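Long-range contacts in ESAT-6/WXG100 secretion system protein (Streptococcus gallolyticus, PDB 7JQE), which forms part of the extracellular region of EsaA, a membrane subunit of the bacterial type VIIb secretion system, which probably takes part in exporting protein toxins: residues D170-A175 with L463-F468; V270-V275 with S356-Y361. All coordinates share one frame; numbering follows the deposited sequence.

Contact 1: residues D170-A175 with L463-F468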
ATOM      1  N   ASP A 170     -19.023   7.771 -33.709  1.00 67.90           N
ATOM      2  CA  ASP A 170     -17.596   7.982 -33.481  1.00 69.54           C
ATOM      3  C   ASP A 170     -17.185   9.403 -33.839  1.00 70.30           C
ATOM      4  O   ASP A 170     -16.431  10.043 -33.095  1.00 64.53           O
ATOM      5  CB  ASP A 170     -16.777   6.968 -34.280  1.00 76.55           C
ATOM      6  CG  ASP A 170     -16.764   5.591 -33.640  1.00 82.79           C
ATOM      7  OD1 ASP A 170     -16.939   5.504 -32.404  1.00 79.75           O
ATOM      8  OD2 ASP A 170     -16.575   4.594 -34.371  1.00 85.23           O
ATOM      9  N   SER A 171     -17.670   9.914 -34.975  1.00 66.80           N
ATOM     10  CA  SER A 171     -17.347  11.283 -35.361  1.00 55.70           C
ATOM     11  C   SER A 171     -17.809  12.271 -34.300  1.00 57.94           C
ATOM     12  O   SER A 171     -17.073  13.199 -33.943  1.00 59.60           O
ATOM     13  CB  SER A 171     -17.974  11.603 -36.715  1.00 67.95           C
ATOM     14  OG  SER A 171     -17.534  10.685 -37.700  1.00 76.55           O
ATOM     15  N   VAL A 172     -19.019  12.080 -33.771  1.00 53.64           N
ATOM     16  CA  VAL A 172     -19.511  12.958 -32.714  1.00 52.75           C
ATOM     17  C   VAL A 172     -18.634  12.838 -31.473  1.00 72.43           C
ATOM     18  O   VAL A 172     -18.348  13.833 -30.796  1.00 74.06           O
ATOM     19  CB  VAL A 172     -20.985  12.642 -32.398  1.00 53.53           C
ATOM     20  CG1 VAL A 172     -21.490  13.530 -31.274  1.00 54.77           C
ATOM     21  CG2 VAL A 172     -21.844  12.810 -33.647  1.00 54.90           C
ATOM     22  N   LYS A 173     -18.193  11.617 -31.155  1.00 66.19           N
ATOM     23  CA  LYS A 173     -17.338  11.434 -29.989  1.00 63.25           C
ATOM     24  C   LYS A 173     -16.035  12.209 -30.143  1.00 58.88           C
ATOM     25  O   LYS A 173     -15.571  12.855 -29.195  1.00 54.52           O
ATOM     26  CB  LYS A 173     -17.067   9.946 -29.762  1.00 61.07           C
ATOM     27  CG  LYS A 173     -16.435   9.624 -28.420  1.00 56.25           C
ATOM     28  CD  LYS A 173     -16.363   8.119 -28.185  1.00 61.64           C
ATOM     29  CE  LYS A 173     -15.947   7.796 -26.751  1.00 67.41           C
ATOM     30  NZ  LYS A 173     -15.853   6.327 -26.516  1.00 68.87           N
ATOM     31  N   SER A 174     -15.439  12.171 -31.338  1.00 49.86           N
ATOM     32  CA  SER A 174     -14.232  12.955 -31.585  1.00 53.35           C
ATOM     33  C   SER A 174     -14.514  14.448 -31.471  1.00 57.75           C
ATOM     34  O   SER A 174     -13.689  15.208 -30.948  1.00 64.94           O
ATOM     35  CB  SER A 174     -13.662  12.622 -32.961  1.00 57.80           C
ATOM     36  OG  SER A 174     -13.582  11.222 -33.160  1.00 68.42           O
ATOM     37  N   ALA A 175     -15.678  14.890 -31.956  1.00 56.07           N
ATOM     38  CA  ALA A 175     -16.014  16.307 -31.863  1.00 58.15           C
ATOM     39  C   ALA A 175     -16.219  16.727 -30.413  1.00 52.70           C
ATOM     40  O   ALA A 175     -15.789  17.814 -30.011  1.00 57.29           O
ATOM     41  CB  ALA A 175     -17.257  16.617 -32.702  1.00 52.63           C
ATOM     42  N   LEU A 463     -24.090   8.252 -23.552  1.00 67.93           N
ATOM     43  CA  LEU A 463     -25.265   9.117 -23.510  1.00 63.11           C
ATOM     44  C   LEU A 463     -24.896  10.560 -23.827  1.00 67.87           C
ATOM     45  O   LEU A 463     -25.657  11.270 -24.492  1.00 74.31           O
ATOM     46  CB  LEU A 463     -25.938   9.015 -22.140  1.00 64.72           C
ATOM     47  CG  LEU A 463     -27.200   9.852 -21.913  1.00 72.93           C
ATOM     48  CD1 LEU A 463     -28.254   9.564 -22.976  1.00 69.14           C
ATOM     49  CD2 LEU A 463     -27.760   9.609 -20.519  1.00 70.33           C
ATOM     50  N   ASP A 464     -23.731  11.012 -23.354  1.00 73.11           N
ATOM     51  CA  ASP A 464     -23.280  12.361 -23.678  1.00 68.44           C
ATOM     52  C   ASP A 464     -23.049  12.516 -25.174  1.00 63.19           C
ATOM     53  O   ASP A 464     -23.401  13.548 -25.760  1.00 60.05           O
ATOM     54  CB  ASP A 464     -22.006  12.695 -22.901  1.00 65.25           C
ATOM     55  CG  ASP A 464     -22.285  13.074 -21.454  1.00 79.20           C
ATOM     56  OD1 ASP A 464     -23.472  13.204 -21.085  1.00 82.25           O
ATOM     57  OD2 ASP A 464     -21.313  13.242 -20.684  1.00 84.96           O
ATOM     58  N   VAL A 465     -22.454  11.503 -25.808  1.00 60.06           N
ATOM     59  CA  VAL A 465     -22.260  11.548 -27.254  1.00 58.83           C
ATOM     60  C   VAL A 465     -23.605  11.587 -27.968  1.00 68.65           C
ATOM     61  O   VAL A 465     -23.777  12.300 -28.964  1.00 73.64           O
ATOM     62  CB  VAL A 465     -21.404  10.356 -27.722  1.00 57.17           C
ATOM     63  CG1 VAL A 465     -21.429  10.249 -29.243  1.00 61.53           C
ATOM     64  CG2 VAL A 465     -19.976  10.498 -27.215  1.00 61.28           C
ATOM     65  N   THR A 466     -24.579  10.821 -27.474  1.00 72.24           N
ATOM     66  CA  THR A 466     -25.905  10.827 -28.082  1.00 72.41           C
ATOM     67  C   THR A 466     -26.546  12.205 -27.980  1.00 73.41           C
ATOM     68  O   THR A 466     -27.043  12.749 -28.973  1.00 75.92           O
ATOM     69  CB  THR A 466     -26.795   9.773 -27.421  1.00 74.39           C
ATOM     70  OG1 THR A 466     -26.474   8.477 -27.939  1.00 73.33           O
ATOM     71  CG2 THR A 466     -28.264  10.081 -27.682  1.00 80.43           C
ATOM     72  N   ASN A 467     -26.545  12.788 -26.778  1.00 72.74           N
ATOM     73  CA  ASN A 467     -27.163  14.096 -26.588  1.00 67.28           C
ATOM     74  C   ASN A 467     -26.417  15.183 -27.352  1.00 73.37           C
ATOM     75  O   ASN A 467     -27.035  16.132 -27.852  1.00 79.73           O
ATOM     76  CB  ASN A 467     -27.235  14.428 -25.098  1.00 59.50           C
ATOM     77  CG  ASN A 467     -28.290  13.616 -24.373  1.00 65.17           C
ATOM     78  OD1 ASN A 467     -29.222  13.095 -24.990  1.00 71.15           O
ATOM     79  ND2 ASN A 467     -28.157  13.511 -23.058  1.00 59.71           N
ATOM     80  N   PHE A 468     -25.090  15.066 -27.452  1.00 58.28           N
ATOM     81  CA  PHE A 468     -24.325  16.009 -28.263  1.00 66.19           C
ATOM     82  C   PHE A 468     -24.693  15.874 -29.735  1.00 63.32           C
ATOM     83  O   PHE A 468     -24.889  16.877 -30.432  1.00 70.48           O
ATOM     84  CB  PHE A 468     -22.828  15.776 -28.055  1.00 59.81           C
ATOM     85  CG  PHE A 468     -21.956  16.910 -28.519  1.00 61.54           C
ATOM     86  CD1 PHE A 468     -21.983  18.135 -27.873  1.00 58.90           C
ATOM     87  CD2 PHE A 468     -21.076  16.737 -29.576  1.00 56.38           C
ATOM     88  CE1 PHE A 468     -21.165  19.174 -28.286  1.00 55.78           C
ATOM     89  CE2 PHE A 468     -20.258  17.770 -29.991  1.00 59.90           C
ATOM     90  CZ  PHE A 468     -20.305  18.992 -29.344  1.00 55.94           C
TER

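Contact 2: residues V270-V275 with S356-Y361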
ATOM      1  N   VAL A 270      41.567 -32.033  35.542  1.00 82.22           N
ATOM      2  CA  VAL A 270      42.372 -32.795  36.483  1.00 87.74           C
ATOM      3  C   VAL A 270      42.089 -32.289  37.890  1.00 82.29           C
ATOM      4  O   VAL A 270      41.752 -31.120  38.095  1.00 81.50           O
ATOM      5  CB  VAL A 270      43.877 -32.693  36.151  1.00102.00           C
ATOM      6  CG1 VAL A 270      44.178 -33.415  34.846  1.00103.61           C
ATOM      7  CG2 VAL A 270      44.294 -31.234  36.054  1.00105.84           C
ATOM      8  N   ILE A 271      42.224 -33.189  38.865  1.00 84.41           N
ATOM      9  CA  ILE A 271      41.992 -32.872  40.267  1.00 79.88           C
ATOM     10  C   ILE A 271      43.056 -33.568  41.102  1.00 72.44           C
ATOM     11  O   ILE A 271      43.732 -34.491  40.645  1.00 83.87           O
ATOM     12  CB  ILE A 271      40.585 -33.292  40.736  1.00 79.72           C
ATOM     13  CG1 ILE A 271      40.407 -34.798  40.561  1.00 82.50           C
ATOM     14  CG2 ILE A 271      39.525 -32.532  39.967  1.00 88.24           C
ATOM     15  CD1 ILE A 271      38.982 -35.214  40.345  1.00 85.43           C
ATOM     16  N   SER A 272      43.197 -33.112  42.343  1.00 73.82           N
ATOM     17  CA  SER A 272      44.229 -33.612  43.239  1.00 78.00           C
ATOM     18  C   SER A 272      43.606 -33.945  44.586  1.00 87.92           C
ATOM     19  O   SER A 272      42.953 -33.097  45.201  1.00 91.92           O
ATOM     20  CB  SER A 272      45.353 -32.585  43.405  1.00 85.66           C
ATOM     21  OG  SER A 272      46.398 -33.100  44.214  1.00106.65           O
ATOM     22  N   VAL A 273      43.814 -35.177  45.043  1.00 90.41           N
ATOM     23  CA  VAL A 273      43.292 -35.643  46.321  1.00 87.73           C
ATOM     24  C   VAL A 273      44.460 -36.022  47.222  1.00 89.59           C
ATOM     25  O   VAL A 273      45.528 -36.425  46.750  1.00 93.76           O
ATOM     26  CB  VAL A 273      42.328 -36.836  46.134  1.00 87.78           C
ATOM     27  CG1 VAL A 273      43.017 -37.958  45.373  1.00 85.25           C
ATOM     28  CG2 VAL A 273      41.820 -37.332  47.481  1.00 91.50           C
ATOM     29  N   ASP A 274      44.254 -35.879  48.531  1.00 80.41           N
ATOM     30  CA  ASP A 274      45.265 -36.212  49.530  1.00 83.16           C
ATOM     31  C   ASP A 274      44.905 -37.555  50.158  1.00 83.69           C
ATOM     32  O   ASP A 274      43.968 -37.644  50.957  1.00 84.19           O
ATOM     33  CB  ASP A 274      45.374 -35.119  50.593  1.00 85.26           C
ATOM     34  CG  ASP A 274      45.722 -33.762  50.007  1.00 91.31           C
ATOM     35  OD1 ASP A 274      45.082 -32.762  50.394  1.00 95.63           O
ATOM     36  OD2 ASP A 274      46.627 -33.693  49.149  1.00 96.32           O
ATOM     37  N   VAL A 275      45.646 -38.596  49.794  1.00 80.44           N
ATOM     38  CA  VAL A 275      45.421 -39.930  50.322  1.00 81.44           C
ATOM     39  C   VAL A 275      46.454 -40.219  51.403  1.00 87.31           C
ATOM     40  O   VAL A 275      47.523 -39.603  51.468  1.00 89.27           O
ATOM     41  CB  VAL A 275      45.466 -41.007  49.213  1.00 81.40           C
ATOM     42  CG1 VAL A 275      44.373 -40.758  48.183  1.00 77.28           C
ATOM     43  CG2 VAL A 275      46.836 -41.036  48.557  1.00 79.82           C
ATOM     44  N   SER A 356      49.714 -37.116  47.509  1.00 93.78           N
ATOM     45  CA  SER A 356      48.725 -36.473  46.656  1.00 98.65           C
ATOM     46  C   SER A 356      48.639 -37.227  45.337  1.00 98.07           C
ATOM     47  O   SER A 356      49.662 -37.622  44.771  1.00 99.63           O
ATOM     48  CB  SER A 356      49.076 -35.003  46.398  1.00106.56           C
ATOM     49  OG  SER A 356      49.182 -34.282  47.614  1.00111.34           O
ATOM     50  N   LEU A 357      47.416 -37.430  44.855  1.00 98.24           N
ATOM     51  CA  LEU A 357      47.175 -38.121  43.598  1.00 96.41           C
ATOM     52  C   LEU A 357      46.388 -37.218  42.661  1.00 96.08           C
ATOM     53  O   LEU A 357      45.480 -36.499  43.091  1.00101.80           O
ATOM     54  CB  LEU A 357      46.417 -39.435  43.815  1.00 94.63           C
ATOM     55  CG  LEU A 357      47.087 -40.492  44.692  1.00 89.89           C
ATOM     56  CD1 LEU A 357      46.193 -41.717  44.825  1.00 92.81           C
ATOM     57  CD2 LEU A 357      48.455 -40.878  44.139  1.00 86.96           C
ATOM     58  N   LYS A 358      46.740 -37.260  41.380  1.00 87.43           N
ATOM     59  CA  LYS A 358      46.089 -36.467  40.350  1.00 81.83           C
ATOM     60  C   LYS A 358      45.218 -37.383  39.503  1.00 83.33           C
ATOM     61  O   LYS A 358      45.660 -38.458  39.088  1.00 89.27           O
ATOM     62  CB  LYS A 358      47.127 -35.753  39.481  1.00 82.66           C
ATOM     63  CG  LYS A 358      48.250 -35.106  40.282  1.00 87.43           C
ATOM     64  CD  LYS A 358      47.814 -33.797  40.917  1.00 95.44           C
ATOM     65  CE  LYS A 358      47.688 -32.708  39.865  1.00104.33           C
ATOM     66  NZ  LYS A 358      48.968 -32.521  39.122  1.00109.09           N
ATOM     67  N   ILE A 359      43.982 -36.963  39.256  1.00 83.35           N
ATOM     68  CA  ILE A 359      43.016 -37.756  38.509  1.00 82.68           C
ATOM     69  C   ILE A 359      42.560 -36.959  37.299  1.00 77.44           C
ATOM     70  O   ILE A 359      42.106 -35.817  37.434  1.00 77.38           O
ATOM     71  CB  ILE A 359      41.818 -38.160  39.387  1.00 80.08           C
ATOM     72  CG1 ILE A 359      42.309 -38.939  40.611  1.00 73.40           C
ATOM     73  CG2 ILE A 359      40.825 -38.986  38.584  1.00 75.43           C
ATOM     74  CD1 ILE A 359      41.207 -39.375  41.549  1.00 71.38           C
ATOM     75  N   SER A 360      42.691 -37.557  36.121  1.00 76.45           N
ATOM     76  CA  SER A 360      42.232 -36.967  34.873  1.00 72.78           C
ATOM     77  C   SER A 360      40.884 -37.567  34.500  1.00 78.03           C
ATOM     78  O   SER A 360      40.728 -38.792  34.479  1.00 88.26           O
ATOM     79  CB  SER A 360      43.243 -37.210  33.751  1.00 71.41           C
ATOM     80  OG  SER A 360      42.612 -37.183  32.479  1.00 77.15           O
ATOM     81  N   TYR A 361      39.911 -36.706  34.213  1.00 74.41           N
ATOM     82  CA  TYR A 361      38.622 -37.155  33.717  1.00 73.36           C
ATOM     83  C   TYR A 361      38.311 -36.441  32.410  1.00 77.51           C
ATOM     84  O   TYR A 361      38.702 -35.291  32.198  1.00 73.52           O
ATOM     85  CB  TYR A 361      37.495 -36.933  34.743  1.00 63.80           C
ATOM     86  CG  TYR A 361      37.218 -35.493  35.123  1.00 75.38           C
ATOM     87  CD1 TYR A 361      36.454 -34.665  34.301  1.00 71.96           C
ATOM     88  CD2 TYR A 361      37.686 -34.973  36.323  1.00 67.62           C
ATOM     89  CE1 TYR A 361      36.187 -33.353  34.656  1.00 61.65           C
ATOM     90  CE2 TYR A 361      37.423 -33.665  36.689  1.00 61.56           C
ATOM     91  CZ  TYR A 361      36.672 -32.859  35.854  1.00 72.35           C
ATOM     92  OH  TYR A 361      36.413 -31.558  36.223  1.00 69.46           O
TER

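Contact 1: residues D170-A175 with L463-F468
Val172 and Lys173 on helix 169-179 meet Val465 and Phe468 on helix 462-491 in a near-perpendicular helix-helix packing: the local axes come within 9.2 Å at 94°, in the helical part of the chain. Val172 carries most of it from the first helix. Its CG1, anti to the backbone N (chi1 179°), reaches across to three things: the carbonyl O of Val465 at 3.5 Å, the CG1 methyl of Val465 at 3.9 Å, and the rim of the Phe468 ring, where it lies near the ring plane 3.7 Å from CD2. The other branch of Val465 is taken up by Lys173, whose CG lies 3.8 Å from CG2 of Val465. Beyond CG the lysine chain runs extended away from the second helix, and its NZ is hydrogen-bonded to Asp458 O. The side chains thus meet one another through carbon atoms. Outside the two segments, Val167 packs on Val172 and the ring of Tyr134 meets that of Phe468. Asp464 OD2 accepts a hydrogen bond from Ser183 N of the second subunit, whose Gln179 also packs on Phe468. Ala175 closes the contact, its CB 4.2 Å from Phe468 CE2.

Contact 2: residues V270-V275 with S356-Y361
This is an antiparallel strand pairing between Val270-Val275, on an outermost strand of a three-stranded sheet within the chain, and Ser356-Tyr361, on the central strand. Ile271 with Ile359 and Val273 with Leu357 form the hydrogen-bonded pairs, each closed by two backbone bonds; Ile359 N to Ile271 O is 2.8 Å and Leu357 N to Val273 O 2.9 Å. At the Val273-Leu357 pair both donors lie in the carbonyl planes, whereas at Ile271-Ile359 they tilt about 20° from them. CA-H...O contacts add to the pairing, as from Lys358 CA to Ile271 O.

On the face of Ile271, Val273, Leu357 and Ile359, CG1 of Ile271, set between the backbone N and carbonyl carbon (chi1 60°), lies 3.8 Å from CB of Ile359, while CG2 of Ile271 approaches the edge of the Tyr361 ring at CE2. Val273 lies side by side with Leu357, and Val275 crosses Leu357 at about a right angle, CG2 to CD1 3.8 Å. Phe341 packs on Leu357 and Ile359, Val339 on Ile359 and Tyr361.

The face of Ser272, Asp274, Ser356, Lys358 and Ser360 is mostly polar, with Val270 the exception. Ser356 OG donates to Asp274 OD2 at 3.0 Å, nearly along the carboxylate C-O axis, and OD1 forms a salt bridge with Arg383 NE of the second subunit. The bent Lys358 chain lays CD 3.7 Å from Ser272 OG. Val275, Leu357 and Tyr361 touch strands 348-351 and 369-379 of the four-stranded sheet, consistent with two antiparallel sheets packed face to face, as in a beta-sandwich.

Contact 1 and contact 2 lie at two distant places in a very elongated chain, their centres 108 Å apart and their nearest atoms about 90 Å apart, on opposite sides of the chain's centre. They share no helix, strand or sheet: contact 1 joins helices 169-179 and 462-491, contact 2 strands 268-275 and 355-363. Along the sequence both strands of contact 2 fall between the two helices of contact 1, so the chain runs out to the strand-rich part and returns to the helices. Both contacts also touch the second subunit, which indicates that the dimer interface extends to both regions of this rod-like extracellular fragment.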